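PDB 4ES8: Epf from Streptococcus pyogenes, which is a cell-surface adhesin that binds to cells through an N-terminal domain containing a carbohydrate-binding module. Local coordinates for residues Y131-S135 with E150-A154. Numbering follows the deposited sequence. Where two conformers were deposited one is given.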
ATOM      1  N   TYR A 131     -13.243   8.018   0.857  1.00  6.20           N
ATOM      2  CA  TYR A 131     -12.227   6.947   0.828  1.00  6.78           C
ATOM      3  C   TYR A 131     -10.939   7.519   1.384  1.00  9.83           C
ATOM      4  O   TYR A 131     -10.471   8.551   0.899  1.00  9.50           O
ATOM      5  CB  TYR A 131     -11.957   6.418  -0.588  1.00  7.18           C
ATOM      6  CG  TYR A 131     -13.166   6.094  -1.444  1.00  6.12           C
ATOM      7  CD1 TYR A 131     -14.190   5.271  -0.967  1.00  6.94           C
ATOM      8  CD2 TYR A 131     -13.233   6.512  -2.770  1.00  6.38           C
ATOM      9  CE1 TYR A 131     -15.263   4.907  -1.784  1.00  7.21           C
ATOM     10  CE2 TYR A 131     -14.295   6.155  -3.591  1.00  7.51           C
ATOM     11  CZ  TYR A 131     -15.314   5.358  -3.092  1.00  9.59           C
ATOM     12  OH  TYR A 131     -16.374   5.027  -3.899  1.00  7.90           O
ATOM     13  N   ARG A 132     -10.372   6.863   2.386  1.00  6.32           N
ATOM     14  CA  ARG A 132      -9.138   7.345   2.978  1.00  6.88           C
ATOM     15  C   ARG A 132      -8.173   6.224   3.205  1.00 10.32           C
ATOM     16  O   ARG A 132      -8.576   5.068   3.187  1.00  9.14           O
ATOM     17  CB  ARG A 132      -9.435   8.011   4.340  1.00  7.09           C
ATOM     18  CG  ARG A 132     -10.280   9.291   4.282  1.00  9.58           C
ATOM     19  CD  ARG A 132      -9.466  10.525   3.934  1.00  8.41           C
ATOM     20  NE  ARG A 132     -10.370  11.652   3.699  1.00 10.13           N
ATOM     21  CZ  ARG A 132      -9.951  12.850   3.322  1.00 13.11           C
ATOM     22  NH1 ARG A 132      -8.657  13.068   3.095  1.00 12.59           N
ATOM     23  NH2 ARG A 132     -10.826  13.836   3.129  1.00 12.34           N
ATOM     24  N   ILE A 133      -6.905   6.568   3.472  1.00  7.50           N
ATOM     25  CA  ILE A 133      -5.918   5.590   3.927  1.00  6.01           C
ATOM     26  C   ILE A 133      -5.781   5.796   5.433  1.00  8.39           C
ATOM     27  O   ILE A 133      -5.832   6.939   5.910  1.00  8.83           O
ATOM     28  CB  ILE A 133      -4.553   5.731   3.203  1.00  8.39           C
ATOM     29  CG1 ILE A 133      -4.741   5.738   1.666  1.00  8.02           C
ATOM     30  CG2 ILE A 133      -3.566   4.619   3.648  1.00  9.35           C
ATOM     31  CD1 ILE A 133      -5.422   4.514   1.075  1.00 12.94           C
ATOM     32  N   GLY A 134      -5.604   4.714   6.178  1.00  7.76           N
ATOM     33  CA  GLY A 134      -5.411   4.867   7.607  1.00  7.23           C
ATOM     34  C   GLY A 134      -4.528   3.783   8.189  1.00 10.09           C
ATOM     35  O   GLY A 134      -4.025   2.913   7.470  1.00  9.01           O
ATOM     36  N   SER A 135      -4.354   3.831   9.519  1.00  8.91           N
ATOM     37  CA  SER A 135      -3.658   2.742  10.200  1.00  9.39           C
ATOM     38  C   SER A 135      -4.462   1.448  10.051  1.00 10.93           C
ATOM     39  O   SER A 135      -5.681   1.487   9.842  1.00  9.25           O
ATOM     40  CB  SER A 135      -3.537   3.068  11.686  1.00 12.21           C
ATOM     41  OG  SER A 135      -4.811   3.304  12.263  1.00 13.16           O
ATOM     42  N   GLU A 150      -4.753  10.465   8.290  1.00  7.96           N
ATOM     43  CA  GLU A 150      -4.277   9.924   7.010  1.00  7.74           C
ATOM     44  C   GLU A 150      -2.859  10.368   6.680  1.00  9.93           C
ATOM     45  O   GLU A 150      -2.062   9.546   6.218  1.00  9.87           O
ATOM     46  CB  GLU A 150      -5.217  10.367   5.890  1.00  8.06           C
ATOM     47  CG  GLU A 150      -4.849   9.858   4.502  1.00  9.06           C
ATOM     48  CD  GLU A 150      -5.864  10.266   3.461  1.00 11.20           C
ATOM     49  OE1 GLU A 150      -6.108  11.497   3.319  1.00  9.00           O
ATOM     50  OE2 GLU A 150      -6.410   9.358   2.784  1.00  8.84           O
ATOM     51  N   SER A 151      -2.541  11.658   6.908  1.00  9.83           N
ATOM     52  CA  SER A 151      -1.238  12.177   6.523  1.00  9.56           C
ATOM     53  C   SER A 151      -0.079  11.625   7.369  1.00 12.71           C
ATOM     54  O   SER A 151       1.076  11.915   7.050  1.00 12.80           O
ATOM     55  CB  SER A 151      -1.231  13.697   6.523  1.00 13.28           C
ATOM     56  OG  SER A 151      -1.481  14.171   7.832  1.00 17.12           O
ATOM     57  N   LYS A 152      -0.369  10.850   8.421  1.00  9.59           N
ATOM     58  CA  LYS A 152       0.674  10.169   9.190  1.00 10.76           C
ATOM     59  C   LYS A 152       1.081   8.863   8.514  1.00 13.75           C
ATOM     60  O   LYS A 152       2.181   8.354   8.781  1.00 14.98           O
ATOM     61  CB  LYS A 152       0.155   9.801  10.607  1.00 12.92           C
ATOM     62  CG  LYS A 152      -0.187  10.970  11.513  1.00 21.54           C
ATOM     63  CD  LYS A 152      -0.807  10.416  12.797  1.00 32.31           C
ATOM     64  CE  LYS A 152      -1.334  11.491  13.718  1.00 47.99           C
ATOM     65  NZ  LYS A 152      -1.959  10.906  14.933  1.00 57.79           N
ATOM     66  N   TYR A 153       0.200   8.298   7.643  0.50  9.46           N
ATOM     67  CA  TYR A 153       0.435   6.970   7.048  0.62  9.47           C
ATOM     68  C   TYR A 153       0.686   6.982   5.552  0.50 12.42           C
ATOM     69  O   TYR A 153       1.370   6.085   5.051  0.50 12.07           O
ATOM     70  CB  TYR A 153      -0.760   6.045   7.347  0.62 10.12           C
ATOM     71  CG  TYR A 153      -1.198   6.108   8.795  0.62 11.36           C
ATOM     72  CD1 TYR A 153      -0.405   5.573   9.811  0.62 13.11           C
ATOM     73  CD2 TYR A 153      -2.377   6.746   9.157  0.62 11.95           C
ATOM     74  CE1 TYR A 153      -0.794   5.646  11.146  0.62 14.44           C
ATOM     75  CE2 TYR A 153      -2.773   6.835  10.493  0.62 13.63           C
ATOM     76  CZ  TYR A 153      -1.974   6.289  11.486  0.62 19.31           C
ATOM     77  OH  TYR A 153      -2.363   6.359  12.802  0.62 21.68           O
ATOM     78  N   ALA A 154       0.121   7.955   4.829  1.00  9.71           N
ATOM     79  CA  ALA A 154       0.251   7.981   3.397  1.00  9.65           C
ATOM     80  C   ALA A 154       0.444   9.375   2.883  1.00 12.68           C
ATOM     81  O   ALA A 154      -0.090  10.345   3.448  1.00 11.49           O
ATOM     82  CB  ALA A 154      -1.030   7.400   2.787  1.00 11.22           C
TER
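The carboxylate of Glu150 grips strand 127-135 with both oxygens. OE2 accepts the backbone N-H of Ile133 at 2.9 Å, a nearly straight bond (166° at the hydrogen) on the anti side. OE1 takes Arg132 NH1 at 3.0 Å on its syn side, completing a salt bridge; both donors approach tilted out of the carboxylate plane, though OE1 lies within the guanidinium plane, and the two planes are turned 57° apart. An extended chain, with CG anti to the backbone N (chi1 -179°), carries the acid to the strand from a weakly bonded helical turn, about 150-153. Gln164 also donates to OE2, and Asp130 pairs with Arg132 NE. Strand 127-135 belongs to one sheet of the β-sandwich-like domain and strand 154-159, which Ala154 begins, forms an edge of the other; the turn leads into this second sheet. The inward side is buried: Ile133 sets CG2 3.9 Å from Ala154 CB, and Phe178 touches both residues. Toward the partly exposed end, the Tyr153 ring lies across the chain at Ser135: N of Ser135 sits 3.5 Å above one face, and its CB makes a CH-pi contact over that face, 4.0 Å from the centroid. Lys152 CB covers the opposite face.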